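Local coordinates for protein YiiM (Escherichia coli, PDB 1O65) that is of unproven function but may bind molybdenum and act as an oxidoreductase on nitrogenous compounds, at residues 15-20 with 99-105; 46-51 with 64-69; 90-96 with 135-141. One frame throughout, in Å; residues are numbered along the deposited sequence.

Contact 1: 15-20 with 99-105; sequences YPVDVY and NLSTDGL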
# COMPACT_ATOMS: atom_id res chain seq x y z
N TYR A 15 -11.98 -1.01 11.19
CA TYR A 15 -10.59 -0.94 11.63
C TYR A 15 -10.19 0.46 12.06
O TYR A 15 -10.15 1.40 11.25
CB TYR A 15 -9.66 -1.46 10.54
CG TYR A 15 -9.97 -2.85 10.02
CD1 TYR A 15 -9.45 -3.99 10.59
CD2 TYR A 15 -10.85 -3.01 8.95
CE1 TYR A 15 -9.73 -5.26 10.11
CE2 TYR A 15 -11.15 -4.26 8.45
CZ TYR A 15 -10.59 -5.38 9.04
OH TYR A 15 -10.90 -6.61 8.51
N PRO A 16 -9.98 0.62 13.37
CA PRO A 16 -9.55 1.91 13.92
C PRO A 16 -8.28 2.33 13.20
O PRO A 16 -7.42 1.49 12.91
CB PRO A 16 -9.33 1.62 15.38
CG PRO A 16 -10.26 0.51 15.71
CD PRO A 16 -10.58 -0.23 14.43
N VAL A 17 -8.14 3.63 12.90
CA VAL A 17 -6.95 4.01 12.15
C VAL A 17 -6.27 5.26 12.61
O VAL A 17 -6.92 6.26 12.91
CB VAL A 17 -7.34 4.07 10.65
CG1 VAL A 17 -8.21 5.27 10.34
CG2 VAL A 17 -6.09 4.07 9.78
N ASP A 18 -4.95 5.23 12.70
CA ASP A 18 -4.13 6.40 13.02
C ASP A 18 -3.72 7.03 11.68
O ASP A 18 -3.36 6.29 10.75
CB ASP A 18 -2.89 5.97 13.81
CG ASP A 18 -3.25 5.54 15.21
OD1 ASP A 18 -4.25 6.08 15.76
OD2 ASP A 18 -2.56 4.70 15.79
N VAL A 19 -3.79 8.34 11.59
CA VAL A 19 -3.55 9.14 10.41
C VAL A 19 -2.30 9.99 10.52
O VAL A 19 -2.06 10.62 11.56
CB VAL A 19 -4.74 10.12 10.19
CG1 VAL A 19 -4.61 10.84 8.86
CG2 VAL A 19 -6.07 9.43 10.34
N TYR A 20 -1.45 9.98 9.50
CA TYR A 20 -0.22 10.75 9.49
C TYR A 20 -0.06 11.51 8.18
O TYR A 20 -0.46 11.03 7.12
CB TYR A 20 1.05 9.91 9.67
CG TYR A 20 1.09 9.10 10.95
CD1 TYR A 20 0.40 7.90 11.03
CD2 TYR A 20 1.78 9.54 12.08
CE1 TYR A 20 0.39 7.15 12.19
CE2 TYR A 20 1.79 8.78 13.24
CZ TYR A 20 1.10 7.59 13.29
OH TYR A 20 1.09 6.81 14.42
N ASN A 99 0.26 6.96 5.55
CA ASN A 99 -0.74 7.93 6.01
C ASN A 99 -1.68 7.21 7.00
O ASN A 99 -2.16 7.83 7.94
CB ASN A 99 -1.60 8.44 4.86
CG ASN A 99 -0.78 9.06 3.75
OD1 ASN A 99 -0.81 8.54 2.62
ND2 ASN A 99 -0.09 10.15 4.08
N LEU A 100 -1.92 5.92 6.73
CA LEU A 100 -2.84 5.14 7.54
C LEU A 100 -2.17 4.02 8.32
O LEU A 100 -1.51 3.16 7.76
CB LEU A 100 -3.96 4.56 6.68
CG LEU A 100 -4.83 5.54 5.89
CD1 LEU A 100 -5.94 4.82 5.15
CD2 LEU A 100 -5.40 6.62 6.80
N SER A 101 -2.40 3.99 9.64
CA SER A 101 -1.77 2.96 10.47
C SER A 101 -2.85 2.20 11.25
O SER A 101 -3.69 2.82 11.88
CB SER A 101 -0.74 3.57 11.40
OG SER A 101 -0.21 2.60 12.29
N THR A 102 -2.83 0.87 11.19
CA THR A 102 -3.78 0.01 11.82
C THR A 102 -3.23 -1.34 12.33
O THR A 102 -2.10 -1.76 12.09
CB THR A 102 -4.83 -0.48 10.78
OG1 THR A 102 -4.10 -1.19 9.76
CG2 THR A 102 -5.70 0.59 10.19
N ASP A 103 -4.14 -2.08 12.95
CA ASP A 103 -3.96 -3.46 13.36
C ASP A 103 -5.08 -4.24 12.63
O ASP A 103 -6.07 -3.59 12.27
CB ASP A 103 -4.18 -3.72 14.83
CG ASP A 103 -3.08 -3.24 15.75
OD1 ASP A 103 -1.95 -3.76 15.70
OD2 ASP A 103 -3.41 -2.33 16.54
N GLY A 104 -4.91 -5.53 12.38
CA GLY A 104 -5.95 -6.33 11.78
C GLY A 104 -6.00 -6.35 10.27
O GLY A 104 -6.83 -7.09 9.73
N LEU A 105 -5.22 -5.54 9.55
CA LEU A 105 -5.24 -5.52 8.10
C LEU A 105 -3.85 -5.78 7.54
O LEU A 105 -2.89 -5.03 7.80
CB LEU A 105 -5.77 -4.20 7.56
CG LEU A 105 -7.27 -3.94 7.72
CD1 LEU A 105 -7.63 -2.53 7.30
CD2 LEU A 105 -8.09 -4.93 6.91
O HOH W 1 -6.58 -0.81 14.03
O HOH W 2 -5.21 1.92 14.65
O HOH W 3 -0.34 4.18 14.83

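Contact 2: 46-51 with 64-69; sequences LTELGL and GPDRAL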
# COMPACT_ATOMS: atom_id res chain seq x y z
N LEU A 46 -10.21 14.70 2.68
CA LEU A 46 -9.45 13.77 1.83
C LEU A 46 -9.85 14.08 0.38
O LEU A 46 -11.02 13.93 0.03
CB LEU A 46 -9.70 12.31 2.18
CG LEU A 46 -9.28 11.26 1.15
CD1 LEU A 46 -7.81 11.38 0.75
CD2 LEU A 46 -9.56 9.85 1.63
N THR A 47 -8.90 14.59 -0.39
CA THR A 47 -9.19 14.94 -1.79
C THR A 47 -8.71 13.86 -2.73
O THR A 47 -8.02 12.92 -2.31
CB THR A 47 -8.57 16.30 -2.18
OG1 THR A 47 -9.11 16.67 -3.48
CG2 THR A 47 -7.08 16.27 -2.32
N GLU A 48 -8.96 13.98 -4.02
CA GLU A 48 -8.54 13.02 -5.02
C GLU A 48 -7.08 12.59 -4.88
O GLU A 48 -6.75 11.43 -5.02
CB GLU A 48 -8.67 13.66 -6.42
CG GLU A 48 -8.09 12.79 -7.53
CD GLU A 48 -8.34 13.33 -8.92
OE1 GLU A 48 -7.68 14.32 -9.30
OE2 GLU A 48 -9.18 12.78 -9.65
N LEU A 49 -6.20 13.56 -4.71
CA LEU A 49 -4.78 13.37 -4.64
C LEU A 49 -4.22 13.02 -3.28
O LEU A 49 -3.05 12.70 -3.17
CB LEU A 49 -4.11 14.66 -5.17
CG LEU A 49 -4.38 14.95 -6.66
CD1 LEU A 49 -3.61 16.21 -7.07
CD2 LEU A 49 -3.97 13.76 -7.51
N GLY A 50 -5.00 13.13 -2.21
CA GLY A 50 -4.42 12.80 -0.91
C GLY A 50 -5.03 13.66 0.19
O GLY A 50 -6.00 14.38 -0.07
N LEU A 51 -4.52 13.49 1.39
CA LEU A 51 -4.99 14.22 2.56
C LEU A 51 -4.51 15.66 2.60
O LEU A 51 -3.31 15.94 2.44
CB LEU A 51 -4.56 13.49 3.84
CG LEU A 51 -5.44 12.27 4.19
CD1 LEU A 51 -4.74 11.34 5.17
CD2 LEU A 51 -6.77 12.72 4.79
N GLY A 64 -0.90 9.89 -9.93
CA GLY A 64 -1.14 10.50 -8.65
C GLY A 64 -2.41 10.09 -7.94
O GLY A 64 -2.45 9.80 -6.75
N PRO A 65 -3.52 10.09 -8.67
CA PRO A 65 -4.79 9.65 -8.12
C PRO A 65 -4.70 8.23 -7.57
O PRO A 65 -5.25 7.95 -6.51
CB PRO A 65 -5.77 9.79 -9.27
CG PRO A 65 -5.15 10.81 -10.18
CD PRO A 65 -3.67 10.62 -10.04
N ASP A 66 -3.94 7.34 -8.19
CA ASP A 66 -3.75 5.97 -7.72
C ASP A 66 -2.87 5.85 -6.48
O ASP A 66 -2.69 4.73 -6.02
CB ASP A 66 -3.10 5.11 -8.82
CG ASP A 66 -4.06 4.87 -9.97
OD1 ASP A 66 -5.28 4.81 -9.74
OD2 ASP A 66 -3.59 4.74 -11.11
N ARG A 67 -2.26 6.92 -5.99
CA ARG A 67 -1.40 6.78 -4.81
C ARG A 67 -1.67 7.90 -3.82
O ARG A 67 -0.78 8.44 -3.18
CB ARG A 67 0.07 6.69 -5.19
CG ARG A 67 0.57 7.71 -6.19
CD ARG A 67 1.98 7.35 -6.71
NE ARG A 67 2.20 8.03 -8.00
CZ ARG A 67 2.40 9.34 -8.09
NH1 ARG A 67 2.41 10.11 -7.00
NH2 ARG A 67 2.57 9.91 -9.27
N ALA A 68 -2.95 8.23 -3.69
CA ALA A 68 -3.40 9.28 -2.80
C ALA A 68 -3.12 8.95 -1.33
O ALA A 68 -2.84 9.88 -0.56
CB ALA A 68 -4.90 9.49 -3.03
N LEU A 69 -3.20 7.69 -0.93
CA LEU A 69 -3.00 7.25 0.42
C LEU A 69 -2.14 5.98 0.54
O LEU A 69 -2.36 5.01 -0.18
CB LEU A 69 -4.34 6.91 1.10
CG LEU A 69 -5.29 8.03 1.49
CD1 LEU A 69 -6.72 7.52 1.58
CD2 LEU A 69 -4.89 8.69 2.81
O HOH W 4 -7.48 9.22 -5.99
O HOH W 5 -2.18 11.51 1.65

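Contact 3: 90-96 with 135-141; sequences LFVAPAF and LNYHFDI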
# COMPACT_ATOMS: atom_id res chain seq x y z
N LEU A 90 13.47 2.94 15.63
CA LEU A 90 13.11 3.47 14.33
C LEU A 90 11.85 2.81 13.78
O LEU A 90 11.17 3.41 12.97
CB LEU A 90 14.23 3.22 13.30
CG LEU A 90 15.60 3.81 13.62
CD1 LEU A 90 16.61 3.33 12.58
CD2 LEU A 90 15.53 5.33 13.71
N PHE A 91 11.55 1.60 14.23
CA PHE A 91 10.42 0.88 13.67
C PHE A 91 9.12 1.19 14.37
O PHE A 91 8.54 0.34 15.06
CB PHE A 91 10.75 -0.62 13.58
CG PHE A 91 11.92 -0.84 12.63
CD1 PHE A 91 11.74 -0.90 11.27
CD2 PHE A 91 13.22 -0.93 13.14
CE1 PHE A 91 12.81 -1.08 10.41
CE2 PHE A 91 14.29 -1.12 12.28
CZ PHE A 91 14.10 -1.19 10.91
N VAL A 92 8.62 2.42 14.19
CA VAL A 92 7.37 2.89 14.73
C VAL A 92 6.67 3.73 13.66
O VAL A 92 7.35 4.34 12.83
CB VAL A 92 7.50 3.71 16.01
CG1 VAL A 92 8.09 2.92 17.17
CG2 VAL A 92 8.39 4.94 15.82
N ALA A 93 5.35 3.65 13.57
CA ALA A 93 4.62 4.45 12.58
C ALA A 93 4.97 5.92 12.79
O ALA A 93 5.15 6.33 13.94
CB ALA A 93 3.13 4.18 12.80
N PRO A 94 5.13 6.72 11.75
CA PRO A 94 4.98 6.26 10.38
C PRO A 94 6.31 6.19 9.65
O PRO A 94 6.47 6.71 8.53
CB PRO A 94 4.11 7.36 9.79
CG PRO A 94 4.69 8.60 10.42
CD PRO A 94 5.04 8.20 11.82
N ALA A 95 7.26 5.41 10.19
CA ALA A 95 8.58 5.31 9.62
C ALA A 95 8.57 4.94 8.14
O ALA A 95 9.46 5.34 7.39
CB ALA A 95 9.44 4.31 10.38
N PHE A 96 7.60 4.15 7.69
CA PHE A 96 7.57 3.77 6.28
C PHE A 96 6.88 4.78 5.39
O PHE A 96 6.67 4.47 4.21
CB PHE A 96 6.95 2.36 6.13
CG PHE A 96 7.95 1.27 6.46
CD1 PHE A 96 8.82 0.79 5.50
CD2 PHE A 96 8.03 0.76 7.74
CE1 PHE A 96 9.75 -0.19 5.82
CE2 PHE A 96 8.96 -0.22 8.07
CZ PHE A 96 9.81 -0.70 7.11
N LEU A 135 14.22 4.34 1.11
CA LEU A 135 14.08 3.64 2.38
C LEU A 135 15.42 3.18 2.94
O LEU A 135 15.63 3.22 4.15
CB LEU A 135 13.13 2.46 2.19
CG LEU A 135 11.65 2.60 2.53
CD1 LEU A 135 11.09 4.01 2.40
CD2 LEU A 135 10.86 1.67 1.57
N ASN A 136 16.33 2.68 2.11
CA ASN A 136 17.63 2.22 2.55
C ASN A 136 18.44 3.28 3.29
O ASN A 136 19.26 2.91 4.13
CB ASN A 136 18.46 1.66 1.40
CG ASN A 136 17.81 0.44 0.78
OD1 ASN A 136 17.11 -0.30 1.46
ND2 ASN A 136 18.03 0.25 -0.51
N TYR A 137 18.26 4.55 2.97
CA TYR A 137 18.95 5.64 3.63
C TYR A 137 18.13 6.21 4.78
O TYR A 137 18.68 6.88 5.66
CB TYR A 137 19.29 6.77 2.64
CG TYR A 137 19.95 6.31 1.36
CD1 TYR A 137 20.94 5.33 1.37
CD2 TYR A 137 19.60 6.86 0.13
CE1 TYR A 137 21.54 4.90 0.21
CE2 TYR A 137 20.21 6.44 -1.04
CZ TYR A 137 21.17 5.46 -0.99
OH TYR A 137 21.77 5.03 -2.16
N HIS A 138 16.83 5.95 4.81
CA HIS A 138 15.99 6.49 5.87
C HIS A 138 16.13 5.70 7.16
O HIS A 138 16.14 6.25 8.27
CB HIS A 138 14.53 6.53 5.41
CG HIS A 138 13.61 7.16 6.41
ND1 HIS A 138 13.04 6.46 7.45
CD2 HIS A 138 13.16 8.43 6.52
CE1 HIS A 138 12.28 7.27 8.16
NE2 HIS A 138 12.33 8.47 7.61
N PHE A 139 16.26 4.39 7.05
CA PHE A 139 16.44 3.53 8.22
C PHE A 139 17.91 3.22 8.46
O PHE A 139 18.28 2.52 9.40
CB PHE A 139 15.70 2.20 8.00
CG PHE A 139 14.21 2.35 7.96
CD1 PHE A 139 13.51 2.58 9.14
CD2 PHE A 139 13.51 2.28 6.77
CE1 PHE A 139 12.14 2.72 9.12
CE2 PHE A 139 12.14 2.41 6.75
CZ PHE A 139 11.45 2.63 7.92
N ASP A 140 18.74 3.62 7.50
CA ASP A 140 20.17 3.39 7.53
C ASP A 140 20.46 1.88 7.52
O ASP A 140 21.33 1.37 8.20
CB ASP A 140 20.82 4.02 8.76
CG ASP A 140 22.24 4.47 8.42
OD1 ASP A 140 22.31 5.52 7.73
OD2 ASP A 140 23.21 3.79 8.80
N ILE A 141 19.61 1.17 6.81
CA ILE A 141 19.73 -0.27 6.60
C ILE A 141 19.85 -0.42 5.08
O ILE A 141 18.91 -0.18 4.32
CB ILE A 141 18.54 -1.06 7.15
CG1 ILE A 141 18.52 -1.00 8.69
CG2 ILE A 141 18.62 -2.53 6.72
CD1 ILE A 141 17.20 -1.43 9.31

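Contact 1: 15-20 with 99-105
Tyr-15 and Leu-105 pack at one end of an antiparallel strand pairing in the mixed beta sheet of the MOSC domain. Leu-105 CD2 sits over one face of the tyrosine ring, 3.5 Å from its centroid and displaced toward the rim, a CH-pi contact. CG of Tyr-15 stands anti to its carbonyl carbon (chi1 -54°), which swings the ring across to residues 103-105.

In the middle, Asp-18 and Ser-101 form a hydrogen-bonded pair. Asp-18 N reaches Ser-101 O at 2.8 Å, nearly straight, and Ser-101 N returns the bond to Asp-18 O. On the sheet face they share, Arg-74 bonds both, as a salt bridge to Asp-18 OD2 and a hydrogen bond to Ser-101 OG, and a water links these with Tyr-20 OH. Ser-101 CB meets the edge of the Tyr-20 ring at CE1, 3.8 Å away. Val-19 and Leu-100 turn to the other face, against Trp-118.

At the far end Asn-99 grips Tyr-20 twice. Its OD1 accepts from Cys-70 N, and ND2 also bonds Asp-54. Its O takes the bond from Tyr-20 N, and its ND2 gives one to Tyr-20 O at 3.2 Å, with that oxygen almost exactly in the amide plane of Asn-99.

Contact 2: 46-51 with 64-69
The alpha carbons of Gly-50 and Ala-68 are 4.1 Å apart, yet the polar groups of the two segments are joined through water and not directly. CA of Gly-50 lies 3.3 Å from Ala-68 O. A beta carbon on Gly-50 would be tight against that oxygen. At the backbone angles of Gly-50 (phi 148°) it would also press on the carbonyl oxygen of Leu-49.

One water donates to Ala-68 O and accepts from Leu-51 N. A second donates to both Glu-48 O and Pro-65 O, tying the turn to the short 3-10 segment 65-66. The methyl group of Ala-68 points at the turn. Its CB comes 3.3 Å from Glu-48 O.

The turn is a type I beta turn from Thr-47 to Gly-50, the tip of a hairpin joining strands 43-47 and 50-51 of the three-stranded sheet. Opposite it, Ala-68 and Leu-69 both face Tyr-158 of strand 156-160, a classic beta bulge at the entry to strand 69-73.

Leu-69 has CG anti to its carbonyl carbon (chi1 -72°), which turns its two methyls to Leu-46 and Leu-51. CD1 meets Leu-46 CD2 tip to tip at 3.7 Å. CD2 touches Leu-51 CD1 at 3.6 Å, where the two side chains cross at about a right angle. Ile-123 of strand 121-128 also touches Leu-46 and Leu-69. An alanine in place of Leu-69 would lose both branches, and is likely to open a gap beside Leu-46 and Leu-51, next to the turn.

On the outer side the packing is looser. Leu-49 CD2 rests 4.0 Å from Pro-65 CD, while Glu-48 runs alongside Pro-65, pointing the same way, with CG 4.2 Å from its CB.

Contact 3: 90-96 with 135-141
Phe-139 follows the helical turn of 135-138, the next residue, Asp-140, leaves helical geometry with a positive phi, and across from them lies the irregular loop 90-96, where Phe-91 centres an inverse gamma turn and a cis peptide precedes Pro-94. Phe-91, Phe-96 and Phe-139 form an aromatic cluster that joins this loop of the MOSC domain to the segment 135-141.

The Phe-139 ring reaches into the loop and meets each of the other two differently. Against Phe-91 the planes are nearly parallel, at 4°, but slid apart so far that the rings barely overlap. The centroids are 5.2 Å apart. Against Phe-96 the meeting is oblique, with the planes inclined at 43°, and Phe-139 CZ lies 3.6 Å above the Phe-96 ring, over its centre. Tyr-72 stacks on Phe-96, and the Trp-80 ring meets both loop phenylalanines, so the cluster continues toward helix 75-83.

Ala-95 CB lies at the edge of the Phe-139 ring, near its plane, 3.4 Å from CE1. The torsion chi1 of -67° sets CG of Phe-139 anti to its carbonyl carbon and brings the ring up to Ala-95 and Phe-96. Leu-90 packs alongside, its CD1 close to Phe-139 O. His-138 ND1 lies over the centre of one face of the Phe-139 ring, and its CE1 is near Ala-95 O. That nitrogen, ND1, is buried here and has no polar partner in the model. Beyond the cluster, Ile-141 CD1 meets the edge of the Phe-91 ring in plane, 3.5 Å from CZ.

How the contacts relate
Contact 1 is the most buried; the other two are partly buried. Contact 1 is a strand pairing held by direct backbone bonds, with charged partners on one face. Contact 2 sets a hairpin against the approach to strand 69-73, relying on water bridges and leucine packing. That strand pairs in parallel with strand 100-102 of contact 1, so these two share the mixed sheet. Contact 3 is almost wholly aromatic and apolar, and lies farther from the chain centre. Contacts 1 and 2 touch where Asn-99 packs on Leu-69 and Val-19 on Leu-51. Between contacts 1 and 3, Tyr-20 packs on Ala-93 and Pro-94, and Ser-101 on Ala-93. Contacts 2 and 3 stay apart, nearest atoms about 10 Å distant.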